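PDB 1YZV: hypothetical protein from Trypanosoma cruzi, which is of unknown function but belongs to the isochorismatase superfamily, whose members are mostly hydrolases with an alpha/beta fold round a parallel beta sheet. Local coordinates for residues 74-77 against 78-82; 99-102 against 103-107; 186-189 against 190-194. All coordinates share one frame; numbering follows the deposited sequence.

Contact 1: residues 74-77 against 78-82; sequences GATS and ADIRL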
loop_
_atom_site.group_PDB
_atom_site.type_symbol
_atom_site.label_atom_id
_atom_site.label_comp_id
_atom_site.label_asym_id
_atom_site.label_seq_id
_atom_site.Cartn_x
_atom_site.Cartn_y
_atom_site.Cartn_z
ATOM N N GLY A 74 -31.418 -14.145 7.854
ATOM C CA GLY A 74 -31.243 -15.576 7.894
ATOM C C GLY A 74 -30.170 -16.048 8.871
ATOM O O GLY A 74 -29.368 -15.259 9.433
ATOM N N ALA A 75 -30.141 -17.350 9.083
ATOM C CA ALA A 75 -29.084 -17.936 9.924
ATOM C C ALA A 75 -27.776 -17.942 9.178
ATOM O O ALA A 75 -27.742 -17.770 7.951
ATOM C CB ALA A 75 -29.460 -19.367 10.329
ATOM N N THR A 76 -26.725 -18.295 9.899
ATOM C CA THR A 76 -25.445 -18.666 9.314
ATOM C C THR A 76 -25.676 -19.727 8.223
ATOM O O THR A 76 -26.528 -20.623 8.374
ATOM C CB THR A 76 -24.488 -19.167 10.433
ATOM O OG1 THR A 76 -24.226 -18.083 11.336
ATOM C CG2 THR A 76 -23.141 -19.697 9.879
ATOM N N SER A 77 -24.959 -19.599 7.107
ATOM C CA SER A 77 -25.143 -20.486 5.985
ATOM C C SER A 77 -25.083 -21.948 6.373
ATOM O O SER A 77 -24.156 -22.374 7.043
ATOM C CB SER A 77 -24.103 -20.209 4.864
ATOM O OG SER A 77 -23.943 -21.367 4.054
ATOM N N ALA A 78 -26.032 -22.735 5.870
ATOM C CA ALA A 78 -26.058 -24.180 6.135
ATOM C C ALA A 78 -24.882 -24.929 5.531
ATOM O O ALA A 78 -24.636 -26.073 5.907
ATOM C CB ALA A 78 -27.357 -24.781 5.611
ATOM N N ASP A 79 -24.139 -24.304 4.616
ATOM C CA ASP A 79 -22.953 -24.932 4.048
ATOM C C ASP A 79 -21.778 -24.877 5.037
ATOM O O ASP A 79 -20.779 -25.524 4.816
ATOM C CB ASP A 79 -22.531 -24.228 2.759
ATOM C CG ASP A 79 -23.512 -24.409 1.645
ATOM O OD1 ASP A 79 -24.216 -25.430 1.649
ATOM O OD2 ASP A 79 -23.587 -23.488 0.798
ATOM N N ILE A 80 -21.886 -24.091 6.100
ATOM C CA ILE A 80 -20.864 -24.078 7.131
ATOM C C ILE A 80 -21.161 -25.163 8.146
ATOM O O ILE A 80 -22.256 -25.210 8.681
ATOM C CB ILE A 80 -20.769 -22.681 7.832
ATOM C CG1 ILE A 80 -20.340 -21.629 6.820
ATOM C CG2 ILE A 80 -19.790 -22.723 9.020
ATOM C CD1 ILE A 80 -20.334 -20.163 7.362
ATOM N N ARG A 81 -20.166 -25.984 8.455
ATOM C CA ARG A 81 -20.297 -27.011 9.475
ATOM C C ARG A 81 -19.696 -26.498 10.754
ATOM O O ARG A 81 -18.476 -26.520 10.912
ATOM C CB ARG A 81 -19.580 -28.302 9.039
ATOM C CG ARG A 81 -20.182 -28.926 7.773
ATOM C CD ARG A 81 -19.356 -30.138 7.302
ATOM N NE ARG A 81 -19.836 -30.663 6.016
ATOM C CZ ARG A 81 -20.855 -31.530 5.866
ATOM N NH1 ARG A 81 -21.529 -32.000 6.926
ATOM N NH2 ARG A 81 -21.216 -31.931 4.640
ATOM N N LEU A 82 -20.512 -25.846 11.579
ATOM C CA LEU A 82 -19.987 -25.210 12.761
ATOM C C LEU A 82 -19.446 -26.276 13.686
ATOM O O LEU A 82 -20.046 -27.354 13.810
ATOM C CB LEU A 82 -21.101 -24.451 13.485
ATOM C CG LEU A 82 -21.595 -23.214 12.735
ATOM C CD1 LEU A 82 -22.798 -22.647 13.464
ATOM C CD2 LEU A 82 -20.459 -22.213 12.600
HETATM O O HOH W 1 -24.413 -23.431 9.784
#
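Ser77 and Ile80 are the two ends of a type I beta turn in the loop between helix 70-73 and strand 87-91 of this isochorismatase-family fold. Ile80 N donates to Ser77 O over 3.0 Å, reaching it from above the carbonyl plane. The serine side chain works from within the same turn: OG stands anti to the backbone N (chi1 157°), beside its own carbonyl carbon, and from there accepts from Asp79 N at 3.0 Å, so the hydroxyl sits against the start of the Asp79 side chain, with OG 3.4 Å from Asp79 CB. The apolar touch joins Thr76, just before the turn, to its last residue. Thr76 and Ile80 cross at about a right angle, and the touch is made by methyl ends, Thr76 CG2 against Ile80 CD1 at 3.8 Å. The other branch of Thr76, OG1, is hydrogen-bonded to Glu67 on strand 61-68, which probably helps set the way the methyl faces. Ser77, Asp79 and Ile80 all rest on Val43 of helix 39-56, so the turn packs against that helix. A water bridges the turn's two end residues, donating to Ser77 O at 2.9 Å and to Ile80 O at 3.0 Å.

Contact 2: residues 99-102 against 103-107; sequences PQVM and PLVDL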
loop_
_atom_site.group_PDB
_atom_site.type_symbol
_atom_site.label_atom_id
_atom_site.label_comp_id
_atom_site.label_asym_id
_atom_site.label_seq_id
_atom_site.Cartn_x
_atom_site.Cartn_y
_atom_site.Cartn_z
ATOM N N PRO A 99 -21.992 -7.435 24.311
ATOM C CA PRO A 99 -21.811 -7.912 25.703
ATOM C C PRO A 99 -21.740 -9.438 25.906
ATOM O O PRO A 99 -20.977 -9.887 26.724
ATOM C CB PRO A 99 -23.008 -7.309 26.443
ATOM C CG PRO A 99 -23.393 -6.080 25.644
ATOM C CD PRO A 99 -23.033 -6.379 24.202
ATOM N N GLN A 100 -22.443 -10.229 25.118
ATOM C CA GLN A 100 -22.337 -11.689 25.227
ATOM C C GLN A 100 -21.011 -12.295 24.717
ATOM O O GLN A 100 -20.672 -13.463 25.018
ATOM C CB GLN A 100 -23.479 -12.341 24.459
ATOM C CG GLN A 100 -24.804 -12.401 25.233
ATOM C CD GLN A 100 -25.846 -13.249 24.509
ATOM O OE1 GLN A 100 -26.334 -12.876 23.425
ATOM N NE2 GLN A 100 -26.130 -14.438 25.060
ATOM N N VAL A 101 -20.373 -11.577 23.801
ATOM C CA VAL A 101 -19.076 -11.990 23.252
ATOM C C VAL A 101 -17.889 -11.626 24.145
ATOM O O VAL A 101 -16.933 -12.392 24.262
ATOM C CB VAL A 101 -18.894 -11.370 21.843
ATOM C CG1 VAL A 101 -17.452 -11.541 21.317
ATOM C CG2 VAL A 101 -19.912 -11.990 20.909
ATOM N N MET A 102 -18.026 -10.537 24.896
ATOM C CA MET A 102 -16.933 -10.000 25.687
ATOM C C MET A 102 -16.321 -10.964 26.710
ATOM O O MET A 102 -15.103 -11.014 26.805
ATOM C CB MET A 102 -17.363 -8.675 26.350
ATOM C CG MET A 102 -17.504 -7.542 25.361
ATOM S SD MET A 102 -15.906 -6.943 24.748
ATOM C CE MET A 102 -15.307 -5.923 26.099
ATOM N N PRO A 103 -17.133 -11.764 27.439
ATOM C CA PRO A 103 -16.556 -12.755 28.366
ATOM C C PRO A 103 -15.774 -13.907 27.692
ATOM O O PRO A 103 -15.175 -14.765 28.381
ATOM C CB PRO A 103 -17.779 -13.334 29.085
ATOM C CG PRO A 103 -18.955 -12.456 28.698
ATOM C CD PRO A 103 -18.604 -11.831 27.399
ATOM N N LEU A 104 -15.842 -13.974 26.367
ATOM C CA LEU A 104 -15.117 -14.990 25.602
ATOM C C LEU A 104 -13.760 -14.519 25.116
ATOM O O LEU A 104 -12.882 -15.345 24.880
ATOM C CB LEU A 104 -15.952 -15.444 24.400
ATOM C CG LEU A 104 -16.849 -16.684 24.515
ATOM C CD1 LEU A 104 -17.224 -17.035 25.874
ATOM C CD2 LEU A 104 -18.088 -16.531 23.635
ATOM N N VAL A 105 -13.585 -13.213 24.964
ATOM C CA VAL A 105 -12.370 -12.649 24.396
ATOM C C VAL A 105 -11.700 -11.636 25.310
ATOM O O VAL A 105 -10.505 -11.393 25.187
ATOM C CB VAL A 105 -12.697 -11.978 22.999
ATOM C CG1 VAL A 105 -13.636 -10.783 23.139
ATOM C CG2 VAL A 105 -11.446 -11.541 22.288
ATOM N N ASP A 106 -12.467 -10.988 26.192
ATOM C CA ASP A 106 -11.886 -10.004 27.131
ATOM C C ASP A 106 -11.200 -10.742 28.290
ATOM O O ASP A 106 -11.525 -10.527 29.452
ATOM C CB ASP A 106 -12.981 -9.075 27.656
ATOM C CG ASP A 106 -12.452 -7.848 28.369
ATOM O OD1 ASP A 106 -11.313 -7.381 28.097
ATOM O OD2 ASP A 106 -13.269 -7.264 29.113
ATOM N N LEU A 107 -10.299 -11.653 27.956
ATOM C CA LEU A 107 -9.480 -12.412 28.935
ATOM C C LEU A 107 -8.032 -12.259 28.485
ATOM O O LEU A 107 -7.763 -12.293 27.298
ATOM C CB LEU A 107 -9.863 -13.899 28.916
ATOM C CG LEU A 107 -11.331 -14.259 29.210
ATOM C CD1 LEU A 107 -11.713 -15.672 28.755
ATOM C CD2 LEU A 107 -11.596 -14.101 30.704
#
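Met102 and Asp106 close the short, weakly bonded helical turn 102-105 that leads toward strand 110-118 of the parallel sheet. The tight part is the backbone core. Val101 O accepts from Leu104 N at 2.9 Å, and Met102 O takes two donors: Val105 N at 3.2 Å, well above the carbonyl plane, and Asp106 N at 2.7 Å, nearly along the C=O axis. One oxygen thus holds both an i+3 and an i+4 bond where the turn runs out. Pro103 brings no N-H to the turn; instead its ring carbon CD is pressed back on the preceding residues, 3.1 Å from Pro99 O and 3.5 Å from Met102 CB. On the buried side, Val101 CG1 approaches Val105 CG1 at a looser 4.3 Å. With that Val105 methyl set between its backbone N and carbonyl carbon (chi1 65°), CG1 also lies near Val101 O and Met102 O. Around the pair, Val101 rests on Phe89 of strand 87-91, while Val105 packs on Val110 and Val113 of strand 110-118, so the turn packs on both strands.

The side formed by Met102 and Asp106 is slacker: their side chains meet obliquely through one slight touch, and the aspartate is exposed. The methionine is bent at both chi2 and chi3, which curls its methyl back toward the carboxylate, and both residues also lean on Met134. Beyond them the chain leaves the helix through an inverse gamma turn centred on Asp106, with a weak bond from Leu107 N to Val105 O; that same oxygen also accepts from Lys136 NZ. The carboxylate itself reaches the methionine only by van der Waals contact, Asp106 OD2 lying 3.9 Å from Met102 CE.

Contact 3: residues 186-189 against 190-194; sequences DPVF and KTIAP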
loop_
_atom_site.group_PDB
_atom_site.type_symbol
_atom_site.label_atom_id
_atom_site.label_comp_id
_atom_site.label_asym_id
_atom_site.label_seq_id
_atom_site.Cartn_x
_atom_site.Cartn_y
_atom_site.Cartn_z
ATOM N N ASP A 186 5.326 -30.097 14.369
ATOM C CA ASP A 186 4.333 -29.854 15.395
ATOM C C ASP A 186 3.325 -31.014 15.500
ATOM O O ASP A 186 2.894 -31.565 14.487
ATOM C CB ASP A 186 3.597 -28.539 15.161
ATOM C CG ASP A 186 2.660 -28.199 16.311
ATOM O OD1 ASP A 186 1.506 -28.717 16.348
ATOM O OD2 ASP A 186 3.046 -27.377 17.150
ATOM N N PRO A 187 3.016 -31.449 16.738
ATOM C CA PRO A 187 2.080 -32.592 16.886
ATOM C C PRO A 187 0.746 -32.500 16.093
ATOM O O PRO A 187 0.166 -33.537 15.839
ATOM C CB PRO A 187 1.767 -32.608 18.390
ATOM C CG PRO A 187 2.913 -31.910 19.038
ATOM C CD PRO A 187 3.414 -30.895 18.039
ATOM N N VAL A 188 0.180 -31.309 15.869
ATOM C CA VAL A 188 -1.090 -31.218 15.124
ATOM C C VAL A 188 -0.920 -31.087 13.616
ATOM O O VAL A 188 -1.920 -31.087 12.895
ATOM C CB VAL A 188 -2.071 -30.082 15.633
ATOM C CG1 VAL A 188 -2.345 -30.211 17.090
ATOM C CG2 VAL A 188 -1.543 -28.715 15.387
ATOM N N PHE A 189 0.308 -30.914 13.116
ATOM C CA PHE A 189 0.470 -30.712 11.680
ATOM C C PHE A 189 -0.198 -31.793 10.817
ATOM O O PHE A 189 -0.905 -31.497 9.817
ATOM C CB PHE A 189 1.939 -30.584 11.286
ATOM C CG PHE A 189 2.121 -30.259 9.854
ATOM C CD1 PHE A 189 1.952 -28.965 9.399
ATOM C CD2 PHE A 189 2.502 -31.241 8.946
ATOM C CE1 PHE A 189 2.103 -28.667 8.036
ATOM C CE2 PHE A 189 2.624 -30.947 7.628
ATOM C CZ PHE A 189 2.464 -29.643 7.178
ATOM N N LYS A 190 0.068 -33.041 11.151
ATOM C CA LYS A 190 -0.507 -34.152 10.382
ATOM C C LYS A 190 -2.016 -34.111 10.369
ATOM O O LYS A 190 -2.653 -34.387 9.340
ATOM C CB LYS A 190 -0.027 -35.491 10.949
ATOM C CG LYS A 190 -0.548 -36.697 10.210
ATOM C CD LYS A 190 0.303 -36.993 8.963
ATOM C CE LYS A 190 -0.168 -38.263 8.219
ATOM N NZ LYS A 190 0.831 -38.569 7.150
ATOM N N THR A 191 -2.602 -33.659 11.470
ATOM C CA THR A 191 -4.045 -33.513 11.520
ATOM C C THR A 191 -4.580 -32.358 10.656
ATOM O O THR A 191 -5.643 -32.463 10.110
ATOM C CB THR A 191 -4.525 -33.322 12.978
ATOM O OG1 THR A 191 -4.074 -34.425 13.775
ATOM C CG2 THR A 191 -6.014 -33.275 13.032
ATOM N N ILE A 192 -3.837 -31.259 10.577
ATOM C CA ILE A 192 -4.223 -30.008 9.888
ATOM C C ILE A 192 -3.910 -29.998 8.397
ATOM O O ILE A 192 -4.596 -29.322 7.593
ATOM C CB ILE A 192 -3.443 -28.781 10.562
ATOM C CG1 ILE A 192 -3.953 -28.552 11.968
ATOM C CG2 ILE A 192 -3.584 -27.495 9.775
ATOM C CD1 ILE A 192 -5.406 -28.673 12.073
ATOM N N ALA A 193 -2.830 -30.682 8.040
ATOM C CA ALA A 193 -2.296 -30.708 6.659
ATOM C C ALA A 193 -3.341 -30.990 5.568
ATOM O O ALA A 193 -3.331 -30.301 4.546
ATOM C CB ALA A 193 -1.153 -31.704 6.547
ATOM N N PRO A 194 -4.280 -31.932 5.806
ATOM C CA PRO A 194 -5.357 -32.187 4.827
ATOM C C PRO A 194 -6.253 -30.974 4.527
ATOM O O PRO A 194 -6.687 -30.825 3.383
ATOM C CB PRO A 194 -6.179 -33.313 5.484
ATOM C CG PRO A 194 -5.210 -33.972 6.418
ATOM C CD PRO A 194 -4.399 -32.849 6.958
HETATM O O HOH W 2 2.108 -33.846 13.185
HETATM O O HOH W 3 -1.514 -34.495 14.080
#
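Phe189 and Ala193 sit one helical turn apart, the methyl of Ala193 lying over one face of the phenyl ring, offset toward its rim, with CB 4.0 Å from Phe189 CE2. The ring is brought there by a first torsion that sets CG anti to the backbone N (chi1 -175°), beside the carbonyl carbon, which leaves CE2 close to the alanine methyl. Next to this pair, Val188 and Ile192 lie side by side and point the same way, Val188 CG2 against Ile192 CG1 at 4.2 Å. Two backbone bonds hold the same pairs in step: Ala193 N donates to Phe189 O at 2.7 Å and Ile192 N to Val188 O at 3.0 Å, each donor lying nearly in line with its C=O bond. A weak bond from Ile192 N to Phe189 O adds to the second.

These pairs span the N-terminal end of helix 189-197, with Val188 just ahead of it, and Asp186 caps it. Its OD1 accepts from Val188 N at 3.0 Å, on the anti side, 24° out of the carboxylate plane, while its backbone O takes Phe189 N. The aspartate is itself positioned from the chain's N-terminal part, with Tyr16 OH bonded to OD1 and His15 NE2 to OD2. Two waters extend the cap: one donates to Asp186 O and accepts from Lys190 N, the other joins Pro187 O to Thr191 OG1.

Further out, Ile192 packs on Leu52 and Ala55 of helix 39-56 and on Leu177 of helix 173-181. Phe189 rests on Met178 and Leu181 of helix 173-181, and also packs on Phe94 of a second subunit.

Overall arrangement
All three contacts are local turns set round the parallel sheet, and none touches another; even the closest pair, contacts 1 and 2, keep their nearest atoms about 12 Å apart. Contacts 1 and 2 are partly buried, whereas contact 3 lies at the surface and is the one that meets another subunit. Contacts 1 and 3 share helix 39-56 as a packing partner; contact 2 instead rests on strands 87-91 and 110-118. Their chemistry differs accordingly: a serine hydroxyl and a bridging water brace the loop in contact 1, main-chain bonds carry the short turn in contact 2, and a carboxylate cap with two waters starts the helix in contact 3.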